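Local atomic coordinates of alpha-1,3-glucanase (Paenibacillus glycanilyticus, PDB entry 6K0P), a protein that hydrolyses alpha-1,3-glucan, as a member of glycoside hydrolase family 87, and here holds the disaccharide nigerose on its catalytic domain. Residues M335-N346 with Y369-L378; A231-P239 with S266-W274. The protein carries 1 engineered substitution. All coordinates share one frame; numbering follows the deposited sequence.

Contact 1 of 2, residues M335-N346 with Y369-L378; sequences MTNGSSYNVIDN and YNVGNKYTNL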
loop_
_atom_site.group_PDB
_atom_site.type_symbol
_atom_site.label_atom_id
_atom_site.label_comp_id
_atom_site.label_asym_id
_atom_site.label_seq_id
_atom_site.Cartn_x
_atom_site.Cartn_y
_atom_site.Cartn_z
ATOM N N MET A 335 2.514 -11.924 -4.809
ATOM C CA MET A 335 2.604 -13.377 -4.854
ATOM C C MET A 335 2.566 -13.770 -6.317
ATOM O O MET A 335 1.598 -13.453 -7.012
ATOM C CB MET A 335 1.443 -14.007 -4.080
ATOM C CG MET A 335 1.380 -13.573 -2.617
ATOM S SD MET A 335 2.830 -14.062 -1.654
ATOM C CE MET A 335 2.530 -15.795 -1.574
ATOM N N THR A 336 3.625 -14.420 -6.791
ATOM C CA THR A 336 3.803 -14.621 -8.224
ATOM C C THR A 336 4.035 -16.088 -8.560
ATOM O O THR A 336 4.321 -16.925 -7.695
ATOM C CB THR A 336 4.977 -13.797 -8.783
ATOM O OG1 THR A 336 6.214 -14.476 -8.499
ATOM C CG2 THR A 336 5.017 -12.405 -8.178
ATOM N N ASN A 337 3.908 -16.384 -9.853
ATOM C CA ASN A 337 4.517 -17.569 -10.465
ATOM C C ASN A 337 4.125 -18.867 -9.761
ATOM O O ASN A 337 4.982 -19.650 -9.345
ATOM C CB ASN A 337 6.041 -17.424 -10.537
ATOM C CG ASN A 337 6.474 -16.249 -11.391
ATOM O OD1 ASN A 337 5.657 -15.405 -11.771
ATOM N ND2 ASN A 337 7.767 -16.189 -11.699
ATOM N N GLY A 338 2.819 -19.105 -9.645
ATOM C CA GLY A 338 2.303 -20.333 -9.086
ATOM C C GLY A 338 1.803 -20.219 -7.664
ATOM O O GLY A 338 1.167 -21.159 -7.171
ATOM N N SER A 339 2.060 -19.098 -6.995
ATOM C CA SER A 339 1.661 -18.935 -5.603
ATOM C C SER A 339 0.165 -19.129 -5.427
ATOM O O SER A 339 -0.642 -18.395 -6.016
ATOM C CB SER A 339 2.079 -17.549 -5.113
ATOM O OG SER A 339 3.486 -17.387 -5.200
ATOM N N SER A 340 -0.213 -20.091 -4.579
ATOM C CA SER A 340 -1.598 -20.520 -4.462
ATOM C C SER A 340 -1.992 -20.745 -3.010
ATOM O O SER A 340 -1.152 -21.032 -2.151
ATOM C CB SER A 340 -1.821 -21.809 -5.263
ATOM O OG SER A 340 -1.601 -21.567 -6.642
ATOM N N TYR A 341 -3.293 -20.612 -2.745
ATOM C CA TYR A 341 -3.873 -20.968 -1.449
ATOM C C TYR A 341 -3.274 -20.164 -0.299
ATOM O O TYR A 341 -3.191 -20.647 0.835
ATOM C CB TYR A 341 -3.808 -22.477 -1.180
ATOM C CG TYR A 341 -4.441 -23.270 -2.298
ATOM C CD1 TYR A 341 -5.817 -23.238 -2.490
ATOM C CD2 TYR A 341 -3.667 -24.018 -3.175
ATOM C CE1 TYR A 341 -6.407 -23.940 -3.521
ATOM C CE2 TYR A 341 -4.251 -24.730 -4.211
ATOM C CZ TYR A 341 -5.616 -24.678 -4.371
ATOM O OH TYR A 341 -6.207 -25.383 -5.398
ATOM N N ASN A 342 -2.865 -18.929 -0.577
ATOM C CA ASN A 342 -2.347 -18.054 0.462
ATOM C C ASN A 342 -3.471 -17.252 1.096
ATOM O O ASN A 342 -4.487 -16.941 0.461
ATOM C CB ASN A 342 -1.292 -17.109 -0.105
ATOM C CG ASN A 342 -0.079 -17.851 -0.619
ATOM O OD1 ASN A 342 0.742 -18.335 0.163
ATOM N ND2 ASN A 342 0.032 -17.966 -1.935
ATOM N N VAL A 343 -3.267 -16.900 2.359
ATOM C CA VAL A 343 -4.190 -16.088 3.137
ATOM C C VAL A 343 -3.485 -14.766 3.417
ATOM O O VAL A 343 -2.550 -14.709 4.223
ATOM C CB VAL A 343 -4.583 -16.806 4.434
ATOM C CG1 VAL A 343 -5.406 -15.895 5.339
ATOM C CG2 VAL A 343 -5.366 -18.076 4.091
ATOM N N ILE A 344 -3.910 -13.710 2.727
ATOM C CA ILE A 344 -3.392 -12.361 2.936
ATOM C C ILE A 344 -4.532 -11.579 3.571
ATOM O O ILE A 344 -5.404 -11.056 2.868
ATOM C CB ILE A 344 -2.932 -11.729 1.608
ATOM C CG1 ILE A 344 -2.005 -12.685 0.848
ATOM C CG2 ILE A 344 -2.264 -10.371 1.844
ATOM C CD1 ILE A 344 -0.774 -13.096 1.602
ATOM N N ASP A 345 -4.556 -11.516 4.902
ATOM C CA ASP A 345 -5.737 -11.090 5.640
ATOM C C ASP A 345 -5.404 -9.996 6.640
ATOM O O ASP A 345 -4.460 -10.128 7.426
ATOM C CB ASP A 345 -6.331 -12.276 6.401
ATOM C CG ASP A 345 -7.553 -11.896 7.193
ATOM O OD1 ASP A 345 -8.437 -11.221 6.627
ATOM O OD2 ASP A 345 -7.642 -12.282 8.377
ATOM N N ASN A 346 -6.193 -8.926 6.629
ATOM C CA ASN A 346 -6.155 -7.935 7.696
ATOM C C ASN A 346 -4.801 -7.244 7.787
ATOM O O ASN A 346 -4.218 -7.113 8.863
ATOM C CB ASN A 346 -6.587 -8.513 9.049
ATOM C CG ASN A 346 -7.226 -7.466 9.927
ATOM O OD1 ASN A 346 -8.253 -6.891 9.562
ATOM N ND2 ASN A 346 -6.615 -7.185 11.077
ATOM N N TYR A 369 -1.802 -21.710 -13.089
ATOM C CA TYR A 369 -2.263 -20.426 -12.584
ATOM C C TYR A 369 -1.982 -20.318 -11.094
ATOM O O TYR A 369 -1.908 -21.327 -10.383
ATOM C CB TYR A 369 -3.785 -20.304 -12.741
ATOM C CG TYR A 369 -4.299 -20.447 -14.153
ATOM C CD1 TYR A 369 -4.371 -19.347 -14.997
ATOM C CD2 TYR A 369 -4.756 -21.671 -14.627
ATOM C CE1 TYR A 369 -4.851 -19.460 -16.287
ATOM C CE2 TYR A 369 -5.240 -21.797 -15.919
ATOM C CZ TYR A 369 -5.285 -20.686 -16.743
ATOM O OH TYR A 369 -5.756 -20.796 -18.033
ATOM N N ASN A 370 -1.845 -19.079 -10.622
ATOM C CA ASN A 370 -2.021 -18.815 -9.200
ATOM C C ASN A 370 -3.501 -18.981 -8.883
ATOM O O ASN A 370 -4.343 -18.334 -9.511
ATOM C CB ASN A 370 -1.622 -17.374 -8.876
ATOM C CG ASN A 370 -0.175 -17.076 -9.182
ATOM O OD1 ASN A 370 0.455 -17.749 -9.992
ATOM N ND2 ASN A 370 0.351 -16.035 -8.552
ATOM N N VAL A 371 -3.826 -19.834 -7.910
ATOM C CA VAL A 371 -5.217 -20.179 -7.631
ATOM C C VAL A 371 -5.497 -20.188 -6.135
ATOM O O VAL A 371 -4.607 -20.433 -5.313
ATOM C CB VAL A 371 -5.648 -21.539 -8.249
ATOM C CG1 VAL A 371 -5.370 -21.587 -9.748
ATOM C CG2 VAL A 371 -4.983 -22.716 -7.527
ATOM N N GLY A 372 -6.757 -19.940 -5.784
ATOM C CA GLY A 372 -7.211 -20.201 -4.434
ATOM C C GLY A 372 -6.730 -19.224 -3.391
ATOM O O GLY A 372 -6.863 -19.505 -2.195
ATOM N N ASN A 373 -6.178 -18.089 -3.802
ATOM C CA ASN A 373 -5.708 -17.093 -2.852
ATOM C C ASN A 373 -6.870 -16.258 -2.337
ATOM O O ASN A 373 -7.878 -16.064 -3.020
ATOM C CB ASN A 373 -4.680 -16.185 -3.523
ATOM C CG ASN A 373 -3.431 -16.940 -3.934
ATOM O OD1 ASN A 373 -2.605 -17.290 -3.093
ATOM N ND2 ASN A 373 -3.286 -17.204 -5.231
ATOM N N LYS A 374 -6.729 -15.780 -1.105
ATOM C CA LYS A 374 -7.744 -14.962 -0.455
ATOM C C LYS A 374 -7.049 -13.725 0.087
ATOM O O LYS A 374 -6.252 -13.818 1.029
ATOM C CB LYS A 374 -8.459 -15.740 0.651
ATOM C CG LYS A 374 -9.295 -16.909 0.107
ATOM C CD LYS A 374 -9.968 -17.678 1.229
ATOM C CE LYS A 374 -10.761 -18.861 0.686
ATOM N NZ LYS A 374 -11.825 -18.441 -0.275
ATOM N N TYR A 375 -7.331 -12.580 -0.531
ATOM C CA TYR A 375 -6.804 -11.276 -0.130
ATOM C C TYR A 375 -7.996 -10.573 0.512
ATOM O O TYR A 375 -8.888 -10.086 -0.187
ATOM C CB TYR A 375 -6.326 -10.514 -1.365
ATOM C CG TYR A 375 -4.968 -10.904 -1.939
ATOM C CD1 TYR A 375 -4.659 -12.225 -2.273
ATOM C CD2 TYR A 375 -4.009 -9.934 -2.204
ATOM C CE1 TYR A 375 -3.418 -12.559 -2.818
ATOM C CE2 TYR A 375 -2.777 -10.264 -2.759
ATOM C CZ TYR A 375 -2.483 -11.575 -3.058
ATOM O OH TYR A 375 -1.257 -11.898 -3.600
ATOM N N THR A 376 -8.037 -10.543 1.843
ATOM C CA THR A 376 -9.242 -10.155 2.569
ATOM C C THR A 376 -8.927 -9.102 3.619
ATOM O O THR A 376 -7.861 -9.131 4.243
ATOM C CB THR A 376 -9.906 -11.362 3.250
ATOM O OG1 THR A 376 -8.966 -12.001 4.127
ATOM C CG2 THR A 376 -10.381 -12.379 2.209
ATOM N N ASN A 377 -9.866 -8.174 3.817
ATOM C CA ASN A 377 -9.757 -7.178 4.880
ATOM C C ASN A 377 -8.444 -6.406 4.755
ATOM O O ASN A 377 -7.636 -6.344 5.680
ATOM C CB ASN A 377 -9.902 -7.828 6.265
ATOM C CG ASN A 377 -11.144 -8.697 6.377
ATOM O OD1 ASN A 377 -12.254 -8.239 6.112
ATOM N ND2 ASN A 377 -10.960 -9.955 6.760
ATOM N N LEU A 378 -8.239 -5.816 3.582
ATOM C CA LEU A 378 -6.979 -5.155 3.268
ATOM C C LEU A 378 -7.201 -3.664 3.067
ATOM O O LEU A 378 -8.186 -3.250 2.439
ATOM C CB LEU A 378 -6.354 -5.741 2.001
ATOM C CG LEU A 378 -6.030 -7.237 2.005
ATOM C CD1 LEU A 378 -5.343 -7.626 0.694
ATOM C CD2 LEU A 378 -5.142 -7.607 3.197
HETATM O O HOH W 1 -6.551 -19.008 0.491
#
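Val-343 to Asp-345 runs parallel to Lys-374 to Thr-376, the short strand axes 4.7 Å apart and 5° from alignment, and Ile-344 bonds through N to Lys-374 O and through O to Thr-376 N. Ahead of the strands, Asn-342 and Asn-373 lie side by side with amide planes only 6° apart. In both, CG stands anti to the carbonyl carbon (chi1 -64°), which lays each amide beside its own backbone N. Asn-373 OD1 accepts twice: Asn-342 ND2 arrives in the carbonyl plane at 3.0 Å, while Asn-342 N, also 3.0 Å from OD1, comes from above that plane. On its other arm Asn-373 ND2 donates to Ser-339 O at 3.0 Å, with that oxygen close to the plane of the amide. Nearer the start of the segments, Gly-338 N donates to Asn-370 OD1 (2.7 Å).

Deeper in, Ile-344 CG1 sits over the face of the Tyr-375 ring, 4.0 Å from its centroid, in a CH-pi contact, while the ring hydroxyl bonds Ala-358 O. On the other face of the strand pair, Asp-345 OD1 takes Thr-376 OG1 (2.7 Å) from above the carboxylate plane and Asn-377 ND2 (2.8 Å) on the carboxylate's syn lone pair; Asn-377 OD1 bonds Asn-401 ND2.

The bond from Asn-342 N to Asn-373 OD1 recurs on neighbouring coils, Asn-318 N to Asn-342 OD1 and Asn-373 N to Asn-397 OD1, which makes this an asparagine ladder like those of pectate-lyase-type beta-helices; it implies that the buried amides are satisfied by one another and by the backbone at the turn.

Contact 2 of 2, residues A231-P239 with S266-W274; sequences ATEIVGAGP and STIRDLSAW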
loop_
_atom_site.group_PDB
_atom_site.type_symbol
_atom_site.label_atom_id
_atom_site.label_comp_id
_atom_site.label_asym_id
_atom_site.label_seq_id
_atom_site.Cartn_x
_atom_site.Cartn_y
_atom_site.Cartn_z
ATOM N N ALA A 231 11.183 -25.895 10.942
ATOM C CA ALA A 231 10.268 -24.785 11.174
ATOM C C ALA A 231 10.680 -24.039 12.436
ATOM O O ALA A 231 10.969 -24.650 13.469
ATOM C CB ALA A 231 8.837 -25.310 11.319
ATOM N N THR A 232 10.714 -22.712 12.340
ATOM C CA THR A 232 11.267 -21.840 13.370
ATOM C C THR A 232 10.226 -20.794 13.735
ATOM O O THR A 232 9.562 -20.241 12.855
ATOM C CB THR A 232 12.479 -21.101 12.788
ATOM O OG1 THR A 232 13.430 -22.053 12.286
ATOM C CG2 THR A 232 13.151 -20.207 13.821
ATOM N N GLU A 233 10.079 -20.518 15.026
ATOM C CA GLU A 233 9.269 -19.396 15.488
ATOM C C GLU A 233 10.198 -18.250 15.862
ATOM O O GLU A 233 11.172 -18.446 16.595
ATOM C CB GLU A 233 8.444 -19.802 16.705
ATOM C CG GLU A 233 7.415 -20.872 16.420
ATOM C CD GLU A 233 6.621 -21.239 17.648
ATOM O OE1 GLU A 233 6.300 -20.332 18.443
ATOM O OE2 GLU A 233 6.324 -22.442 17.819
ATOM N N ILE A 234 9.909 -17.057 15.346
ATOM C CA ILE A 234 10.600 -15.834 15.732
ATOM C C ILE A 234 9.544 -14.918 16.327
ATOM O O ILE A 234 8.601 -14.524 15.630
ATOM C CB ILE A 234 11.313 -15.187 14.537
ATOM C CG1 ILE A 234 12.339 -16.169 13.967
ATOM C CG2 ILE A 234 11.993 -13.874 14.946
ATOM C CD1 ILE A 234 13.100 -15.651 12.798
ATOM N N VAL A 235 9.670 -14.621 17.616
ATOM C CA VAL A 235 8.632 -13.933 18.380
ATOM C C VAL A 235 9.249 -12.705 19.034
ATOM O O VAL A 235 10.245 -12.820 19.757
ATOM C CB VAL A 235 8.036 -14.852 19.465
ATOM C CG1 VAL A 235 6.952 -14.124 20.233
ATOM C CG2 VAL A 235 7.507 -16.164 18.847
ATOM N N GLY A 236 8.656 -11.535 18.791
ATOM C CA GLY A 236 9.053 -10.314 19.457
ATOM C C GLY A 236 8.118 -9.955 20.601
ATOM O O GLY A 236 7.229 -10.717 20.992
ATOM N N ALA A 237 8.313 -8.741 21.115
ATOM C CA ALA A 237 7.544 -8.206 22.231
ATOM C C ALA A 237 6.356 -7.372 21.780
ATOM O O ALA A 237 5.608 -6.871 22.625
ATOM C CB ALA A 237 8.454 -7.346 23.121
ATOM N N GLY A 238 6.170 -7.223 20.469
ATOM C CA GLY A 238 5.193 -6.324 19.904
ATOM C C GLY A 238 5.896 -5.345 18.983
ATOM O O GLY A 238 7.046 -4.966 19.224
ATOM N N PRO A 239 5.225 -4.923 17.903
ATOM C CA PRO A 239 5.916 -4.097 16.896
ATOM C C PRO A 239 6.351 -2.721 17.386
ATOM O O PRO A 239 7.310 -2.165 16.834
ATOM C CB PRO A 239 4.906 -4.007 15.738
ATOM C CG PRO A 239 3.581 -4.320 16.352
ATOM C CD PRO A 239 3.864 -5.297 17.483
ATOM N N SER A 266 7.482 -22.016 9.340
ATOM C CA SER A 266 7.957 -21.050 10.323
ATOM C C SER A 266 6.919 -19.958 10.580
ATOM O O SER A 266 5.973 -19.755 9.816
ATOM C CB SER A 266 9.251 -20.397 9.833
ATOM O OG SER A 266 10.326 -21.329 9.812
ATOM N N THR A 267 7.128 -19.234 11.680
ATOM C CA THR A 267 6.292 -18.107 12.062
ATOM C C THR A 267 7.203 -16.960 12.460
ATOM O O THR A 267 8.155 -17.161 13.219
ATOM C CB THR A 267 5.409 -18.473 13.258
ATOM O OG1 THR A 267 4.541 -19.560 12.896
ATOM C CG2 THR A 267 4.572 -17.277 13.690
ATOM N N ILE A 268 6.931 -15.768 11.932
ATOM C CA ILE A 268 7.601 -14.545 12.362
ATOM C C ILE A 268 6.514 -13.600 12.843
ATOM O O ILE A 268 5.589 -13.283 12.081
ATOM C CB ILE A 268 8.398 -13.905 11.214
ATOM C CG1 ILE A 268 9.439 -14.887 10.668
ATOM C CG2 ILE A 268 9.066 -12.616 11.682
ATOM C CD1 ILE A 268 10.172 -14.391 9.429
ATOM N N ARG A 269 6.607 -13.146 14.094
ATOM C CA ARG A 269 5.502 -12.352 14.621
ATOM C C ARG A 269 5.932 -11.334 15.667
ATOM O O ARG A 269 6.939 -11.504 16.363
ATOM C CB ARG A 269 4.378 -13.228 15.191
ATOM C CG ARG A 269 4.773 -14.035 16.435
ATOM C CD ARG A 269 3.569 -14.842 16.914
ATOM N NE ARG A 269 3.864 -15.871 17.907
ATOM C CZ ARG A 269 3.683 -15.717 19.212
ATOM N NH1 ARG A 269 3.232 -14.562 19.685
ATOM N NH2 ARG A 269 3.948 -16.720 20.050
ATOM N N ASP A 270 5.123 -10.271 15.771
ATOM C CA ASP A 270 5.121 -9.364 16.924
ATOM C C ASP A 270 6.400 -8.527 17.003
ATOM O O ASP A 270 7.036 -8.428 18.050
ATOM C CB ASP A 270 4.849 -10.109 18.235
ATOM C CG ASP A 270 3.559 -10.905 18.201
ATOM O OD1 ASP A 270 2.640 -10.561 17.421
ATOM O OD2 ASP A 270 3.451 -11.874 18.975
ATOM N N LEU A 271 6.763 -7.900 15.891
ATOM C CA LEU A 271 7.985 -7.107 15.861
ATOM C C LEU A 271 7.898 -6.122 14.707
ATOM O O LEU A 271 7.020 -6.218 13.848
ATOM C CB LEU A 271 9.226 -8.011 15.747
ATOM C CG LEU A 271 9.300 -9.028 14.593
ATOM C CD1 LEU A 271 9.671 -8.368 13.265
ATOM C CD2 LEU A 271 10.287 -10.152 14.937
ATOM N N SER A 272 8.844 -5.195 14.675
ATOM C CA SER A 272 8.956 -4.269 13.563
ATOM C C SER A 272 10.337 -4.367 12.932
ATOM O O SER A 272 11.301 -4.835 13.553
ATOM C CB SER A 272 8.659 -2.812 13.970
ATOM O OG SER A 272 9.594 -2.365 14.945
ATOM N N ALA A 273 10.413 -3.952 11.666
ATOM C CA ALA A 273 11.666 -3.938 10.926
ATOM C C ALA A 273 11.788 -2.603 10.214
ATOM O O ALA A 273 10.881 -2.200 9.468
ATOM C CB ALA A 273 11.745 -5.089 9.924
ATOM N N TRP A 274 12.903 -1.930 10.456
ATOM C CA TRP A 274 13.161 -0.567 10.008
ATOM C C TRP A 274 14.341 -0.625 9.045
ATOM O O TRP A 274 15.498 -0.687 9.469
ATOM C CB TRP A 274 13.426 0.325 11.224
ATOM C CG TRP A 274 12.174 0.441 12.041
ATOM C CD1 TRP A 274 11.792 -0.360 13.087
ATOM C CD2 TRP A 274 11.106 1.361 11.826
ATOM N NE1 TRP A 274 10.551 0.025 13.546
ATOM C CE2 TRP A 274 10.110 1.081 12.787
ATOM C CE3 TRP A 274 10.894 2.399 10.914
ATOM C CZ2 TRP A 274 8.917 1.801 12.859
ATOM C CZ3 TRP A 274 9.706 3.118 10.987
ATOM C CH2 TRP A 274 8.738 2.818 11.956
HETATM O O HOH W 2 4.678 -18.486 17.432
#
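Arg-269 lays its side chain alongside Val-235, its in-register partner on the preceding, neighbouring strand, and is a worked case of an arginine spread over an aliphatic neighbour. From CB, the torsion chi1 of 66° sets CG between the backbone N and carbonyl carbon, where it passes 3.9 Å from Ile-234 O. The chain then runs extended to NE, which packs on Val-235 CG2 and donates at 2.8 Å to a water at the guanidinium edge; that water donates in turn to Glu-233 OE1, itself also bonded to Tyr-187. CZ rests 3.8 Å from Val-235 CG1, which stands over the centre of the guanidinium face. NH2 keeps to Val-235 CG2, and NH1 bends to Asp-270 OD2 in a 2.8 Å salt bridge, the oxygen tilted 21° out of the guanidinium plane and shared with Gln-179 NE2.

The strands 233-236 and 267-269 are parallel strands on successive coils of the right-handed beta-helix expected of the pectate-lyase-like clan, and at Asp-270 the chain turns a corner to the next face. A leucine in place of Arg-269 would probably leave Asp-270 OD2 without its charged mate and the water on Glu-233 OE1 without the N-H that donates to it.

At the N-terminal end of the strand pair, Thr-232 N bonds Ser-266 OG at 2.9 Å, an oxygen also bonded to Ala-263 O. On the opposite face Ile-234 CG2 meets Leu-271 CD2 at 4.1 Å. At the corner, Gly-238 N bonds Asp-270 O from above the carbonyl plane, and a CB on Gly-236 would clash with that same oxygen and with Leu-271 CB.

Overall arrangement
Contact 2 and contact 1 are two coil-to-coil pairings in what is probably one beta-helix, met in that order along the chain, with centres 21 Å apart and nearest atoms about 11 Å apart, so they do not touch. Each joins neighbouring parallel coils, yet they lie differently toward the sugars. In contact 1 the side chain of Asn-337 comes within about 4 Å of a bound glucose unit, and Thr-336 touches Trp-311 of a glycan site. In contact 2 the side chain of Ser-272 stays about 9 Å from a glucose unit, and the contact meets another glycan site through Lys-243, which Ser-272 touches.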